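Local coordinates for DUF4442 domain-containing protein (Pseudomonas aeruginosa, PDB 1YOC) that is of unknown function but has a hotdog fold and belongs to a family related to PaaI-type thioesterases, so it may act on acyl-thioesters, at residues R40-R52 / A101-Q113. Numbering follows the deposited sequence.
Sequences RPGYAEVTFPKRR and ATGDVRAVADGSQ
A44, V46 and F48 form hydrogen-bonded pairs with A109, A107 and V105, joining strands 43-48 and 105-110 as antiparallel neighbours, their axes 4.6 Å apart at 165°. The shortest of these bonds runs from A107 N to V46 O, 2.7 Å. Beyond the strand end, G111 N donates a hydrogen bond to G42 O from above its carbonyl plane. G42 is the third residue of a type II turn, where a positive phi suits glycine.

The face carrying A44, V46, F48, V105, A107 and A109 is buried. The small A109 lets helix 63-81 come close, meeting A73 and M77, while F48 meets A69 and V105 meets L66. Within the pair, V105 CB sits over one face of the F48 ring, 4.0 Å from the centroid in a CH-pi contact.

On the other face, Y43 extends with CG anti to its backbone N (chi1 -175°), laying CE1 3.6 Å from V108 CG1 and giving its hydroxyl proton to E45 OE1 at 2.6 Å. E45's other oxygen, OE2, faces the guanidinium edge of R106, but the salt bridge to NE is long, 3.7 Å, and the planes are 65° apart; the firmer charge partner of R106 is D132, in a salt bridge to NH1, and Y129 makes a cation-pi contact with it.

Past the strands, D104 OD1 accepts K50 N at 2.8 Å on its anti side, and a water links that same oxygen to K50 O. The chemistry thus divides by face: an apolar layer packs against the central hotdog helix, while the opposite face mixes V108 with polar groups, where D132, with E45 as a more distant second carboxylate, probably balances the charge of R106.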
loop_
_atom_site.group_PDB
_atom_site.type_symbol
_atom_site.label_atom_id
_atom_site.label_comp_id
_atom_site.label_asym_id
_atom_site.label_seq_id
_atom_site.Cartn_x
_atom_site.Cartn_y
_atom_site.Cartn_z
ATOM N N ARG B 40 7.493 -17.700 -11.928
ATOM C CA ARG B 40 7.039 -18.875 -12.642
ATOM C C ARG B 40 5.705 -19.247 -12.004
ATOM O O ARG B 40 5.320 -18.689 -10.985
ATOM C CB ARG B 40 8.047 -20.026 -12.476
ATOM C CG ARG B 40 8.245 -20.491 -11.025
ATOM C CD ARG B 40 9.393 -21.536 -10.932
ATOM N NE ARG B 40 9.922 -21.614 -9.565
ATOM C CZ ARG B 40 9.352 -22.295 -8.584
ATOM N NH1 ARG B 40 8.237 -22.973 -8.823
ATOM N NH2 ARG B 40 9.878 -22.285 -7.362
ATOM N N PRO B 41 4.953 -20.163 -12.629
ATOM C CA PRO B 41 3.676 -20.564 -12.047
ATOM C C PRO B 41 3.984 -21.072 -10.626
ATOM O O PRO B 41 4.938 -21.835 -10.429
ATOM C CB PRO B 41 3.214 -21.698 -12.990
ATOM C CG PRO B 41 3.828 -21.272 -14.330
ATOM C CD PRO B 41 5.224 -20.874 -13.891
ATOM N N GLY B 42 3.197 -20.639 -9.644
ATOM C CA GLY B 42 3.420 -21.069 -8.271
ATOM C C GLY B 42 4.510 -20.377 -7.451
ATOM O O GLY B 42 4.659 -20.687 -6.261
ATOM N N TYR B 43 5.280 -19.459 -8.035
ATOM C CA TYR B 43 6.339 -18.796 -7.235
ATOM C C TYR B 43 6.793 -17.436 -7.770
ATOM O O TYR B 43 7.058 -17.303 -8.956
ATOM C CB TYR B 43 7.590 -19.717 -7.169
ATOM C CG TYR B 43 8.684 -19.175 -6.259
ATOM C CD1 TYR B 43 8.607 -19.351 -4.876
ATOM C CD2 TYR B 43 9.757 -18.419 -6.777
ATOM C CE1 TYR B 43 9.578 -18.783 -4.008
ATOM C CE2 TYR B 43 10.741 -17.824 -5.911
ATOM C CZ TYR B 43 10.627 -18.020 -4.533
ATOM O OH TYR B 43 11.550 -17.444 -3.676
ATOM N N ALA B 44 6.883 -16.417 -6.919
ATOM C CA ALA B 44 7.406 -15.133 -7.385
ATOM C C ALA B 44 8.283 -14.558 -6.289
ATOM O O ALA B 44 8.000 -14.694 -5.078
ATOM C CB ALA B 44 6.278 -14.149 -7.718
ATOM N N GLU B 45 9.372 -13.941 -6.715
ATOM C CA GLU B 45 10.275 -13.311 -5.777
ATOM C C GLU B 45 10.740 -12.004 -6.382
ATOM O O GLU B 45 11.245 -11.969 -7.515
ATOM C CB GLU B 45 11.466 -14.237 -5.474
ATOM C CG GLU B 45 12.449 -13.676 -4.450
ATOM C CD GLU B 45 13.619 -14.648 -4.197
ATOM O OE1 GLU B 45 13.462 -15.867 -4.432
ATOM O OE2 GLU B 45 14.692 -14.201 -3.752
ATOM N N VAL B 46 10.537 -10.929 -5.624
ATOM C CA VAL B 46 10.901 -9.586 -6.098
ATOM C C VAL B 46 11.802 -8.893 -5.083
ATOM O O VAL B 46 11.796 -9.212 -3.871
ATOM C CB VAL B 46 9.638 -8.655 -6.303
ATOM C CG1 VAL B 46 8.594 -9.318 -7.219
ATOM C CG2 VAL B 46 9.033 -8.335 -5.009
ATOM N N THR B 47 12.583 -7.944 -5.569
ATOM C CA THR B 47 13.437 -7.193 -4.656
ATOM C C THR B 47 13.248 -5.714 -4.988
ATOM O O THR B 47 12.822 -5.398 -6.082
ATOM C CB THR B 47 14.950 -7.498 -4.880
ATOM O OG1 THR B 47 15.297 -7.218 -6.252
ATOM C CG2 THR B 47 15.267 -8.973 -4.599
ATOM N N PHE B 48 13.475 -4.817 -4.027
ATOM C CA PHE B 48 13.485 -3.399 -4.379
ATOM C C PHE B 48 14.500 -2.735 -3.428
ATOM O O PHE B 48 14.687 -3.161 -2.276
ATOM C CB PHE B 48 12.088 -2.729 -4.378
ATOM C CG PHE B 48 11.479 -2.513 -3.010
ATOM C CD1 PHE B 48 11.693 -1.327 -2.323
ATOM C CD2 PHE B 48 10.600 -3.476 -2.471
ATOM C CE1 PHE B 48 11.012 -1.062 -1.084
ATOM C CE2 PHE B 48 9.919 -3.246 -1.259
ATOM C CZ PHE B 48 10.112 -2.052 -0.567
ATOM N N PRO B 49 15.180 -1.687 -3.903
ATOM C CA PRO B 49 16.176 -1.051 -3.029
ATOM C C PRO B 49 15.703 -0.021 -2.020
ATOM O O PRO B 49 14.749 0.725 -2.246
ATOM C CB PRO B 49 17.146 -0.418 -4.026
ATOM C CG PRO B 49 16.176 0.095 -5.103
ATOM C CD PRO B 49 15.179 -1.105 -5.251
ATOM N N LYS B 50 16.409 0.038 -0.902
ATOM C CA LYS B 50 16.118 1.076 0.069
ATOM C C LYS B 50 16.712 2.359 -0.548
ATOM O O LYS B 50 17.859 2.361 -1.045
ATOM C CB LYS B 50 16.830 0.776 1.395
ATOM C CG LYS B 50 16.739 1.939 2.409
ATOM C CD LYS B 50 17.019 1.441 3.833
ATOM C CE LYS B 50 16.970 2.567 4.856
ATOM N NZ LYS B 50 18.273 3.251 5.026
ATOM N N ARG B 51 15.944 3.436 -0.546
ATOM C CA ARG B 51 16.424 4.716 -1.076
ATOM C C ARG B 51 15.497 5.783 -0.483
ATOM O O ARG B 51 14.411 5.445 -0.018
ATOM C CB ARG B 51 16.401 4.738 -2.615
ATOM C CG ARG B 51 15.017 4.479 -3.181
ATOM C CD ARG B 51 14.981 4.596 -4.724
ATOM N NE ARG B 51 13.650 4.228 -5.200
ATOM C CZ ARG B 51 13.004 4.843 -6.180
ATOM N NH1 ARG B 51 13.570 5.874 -6.833
ATOM N NH2 ARG B 51 11.761 4.479 -6.451
ATOM N N ARG B 52 15.907 7.059 -0.499
ATOM C CA ARG B 52 15.078 8.115 0.108
ATOM C C ARG B 52 13.596 8.086 -0.242
ATOM O O ARG B 52 12.742 8.219 0.642
ATOM C CB ARG B 52 15.625 9.515 -0.259
ATOM C CG ARG B 52 14.995 10.654 0.560
ATOM C CD ARG B 52 15.446 12.044 0.036
ATOM N NE ARG B 52 14.877 12.260 -1.273
ATOM C CZ ARG B 52 13.604 12.607 -1.471
ATOM N NH1 ARG B 52 12.802 12.801 -0.425
ATOM N NH2 ARG B 52 13.112 12.681 -2.706
ATOM N N ALA B 101 12.055 -2.057 8.465
ATOM C CA ALA B 101 12.766 -2.549 7.278
ATOM C C ALA B 101 13.887 -1.556 7.026
ATOM O O ALA B 101 13.671 -0.446 6.502
ATOM C CB ALA B 101 11.820 -2.609 6.101
ATOM N N THR B 102 15.083 -1.960 7.416
ATOM C CA THR B 102 16.232 -1.039 7.348
ATOM C C THR B 102 17.225 -1.203 6.209
ATOM O O THR B 102 18.369 -0.728 6.292
ATOM C CB THR B 102 16.995 -1.141 8.671
ATOM O OG1 THR B 102 17.591 -2.436 8.750
ATOM C CG2 THR B 102 16.026 -0.936 9.858
ATOM N N GLY B 103 16.813 -1.876 5.145
ATOM C CA GLY B 103 17.713 -2.061 4.012
ATOM C C GLY B 103 16.932 -2.568 2.813
ATOM O O GLY B 103 15.696 -2.488 2.822
ATOM N N ASP B 104 17.629 -3.053 1.785
ATOM C CA ASP B 104 16.959 -3.566 0.594
ATOM C C ASP B 104 16.044 -4.717 0.964
ATOM O O ASP B 104 16.377 -5.542 1.800
ATOM C CB ASP B 104 17.970 -4.027 -0.470
ATOM C CG ASP B 104 18.919 -2.902 -0.909
ATOM O OD1 ASP B 104 18.577 -1.689 -0.845
ATOM O OD2 ASP B 104 20.034 -3.247 -1.331
ATOM N N VAL B 105 14.896 -4.739 0.310
ATOM C CA VAL B 105 13.844 -5.716 0.559
ATOM C C VAL B 105 13.712 -6.828 -0.477
ATOM O O VAL B 105 13.922 -6.603 -1.677
ATOM C CB VAL B 105 12.473 -4.956 0.643
ATOM C CG1 VAL B 105 11.370 -5.914 1.015
ATOM C CG2 VAL B 105 12.560 -3.860 1.728
ATOM N N ARG B 106 13.398 -8.029 0.005
ATOM C CA ARG B 106 13.162 -9.199 -0.851
ATOM C C ARG B 106 11.759 -9.704 -0.438
ATOM O O ARG B 106 11.514 -9.954 0.738
ATOM C CB ARG B 106 14.219 -10.284 -0.556
ATOM C CG ARG B 106 14.183 -11.566 -1.438
ATOM C CD ARG B 106 15.403 -12.531 -1.078
ATOM N NE ARG B 106 15.042 -13.591 -0.102
ATOM C CZ ARG B 106 15.419 -13.610 1.184
ATOM N NH1 ARG B 106 16.172 -12.630 1.674
ATOM N NH2 ARG B 106 15.051 -14.604 1.991
ATOM N N ALA B 107 10.839 -9.826 -1.390
ATOM C CA ALA B 107 9.506 -10.300 -1.051
ATOM C C ALA B 107 9.273 -11.608 -1.764
ATOM O O ALA B 107 9.513 -11.720 -2.963
ATOM C CB ALA B 107 8.444 -9.235 -1.467
ATOM N N VAL B 108 8.776 -12.600 -1.027
ATOM C CA VAL B 108 8.555 -13.918 -1.580
ATOM C C VAL B 108 7.094 -14.313 -1.512
ATOM O O VAL B 108 6.465 -14.226 -0.450
ATOM C CB VAL B 108 9.401 -14.967 -0.787
ATOM C CG1 VAL B 108 9.093 -16.379 -1.306
ATOM C CG2 VAL B 108 10.922 -14.631 -0.880
ATOM N N ALA B 109 6.549 -14.747 -2.651
ATOM C CA ALA B 109 5.161 -15.192 -2.713
ATOM C C ALA B 109 5.242 -16.675 -3.069
ATOM O O ALA B 109 5.531 -17.052 -4.215
ATOM C CB ALA B 109 4.355 -14.363 -3.832
ATOM N N ASP B 110 5.023 -17.523 -2.065
ATOM C CA ASP B 110 5.097 -18.991 -2.253
ATOM C C ASP B 110 3.713 -19.516 -2.611
ATOM O O ASP B 110 2.845 -19.581 -1.739
ATOM C CB ASP B 110 5.577 -19.591 -0.916
ATOM C CG ASP B 110 5.620 -21.119 -0.915
ATOM O OD1 ASP B 110 5.205 -21.749 -1.908
ATOM O OD2 ASP B 110 6.101 -21.665 0.099
ATOM N N GLY B 111 3.502 -19.887 -3.879
ATOM C CA GLY B 111 2.200 -20.376 -4.320
ATOM C C GLY B 111 2.139 -21.896 -4.434
ATOM O O GLY B 111 1.229 -22.417 -5.068
ATOM N N SER B 112 3.098 -22.601 -3.823
ATOM C CA SER B 112 3.132 -24.059 -3.925
ATOM C C SER B 112 1.942 -24.807 -3.314
ATOM O O SER B 112 1.679 -25.941 -3.717
ATOM C CB SER B 112 4.448 -24.629 -3.322
ATOM O OG SER B 112 4.475 -24.462 -1.920
ATOM N N GLN B 113 1.221 -24.197 -2.376
ATOM C CA GLN B 113 0.117 -24.853 -1.690
ATOM C C GLN B 113 -1.279 -24.502 -2.181
ATOM O O GLN B 113 -2.274 -25.067 -1.717
ATOM C CB GLN B 113 0.224 -24.562 -0.186
ATOM C CG GLN B 113 1.632 -24.875 0.373
ATOM C CD GLN B 113 2.018 -26.308 0.172
ATOM O OE1 GLN B 113 3.023 -26.659 -0.559
ATOM N NE2 GLN B 113 1.239 -27.181 0.789
HETATM O O HOH W 1 19.858 0.469 -1.526
#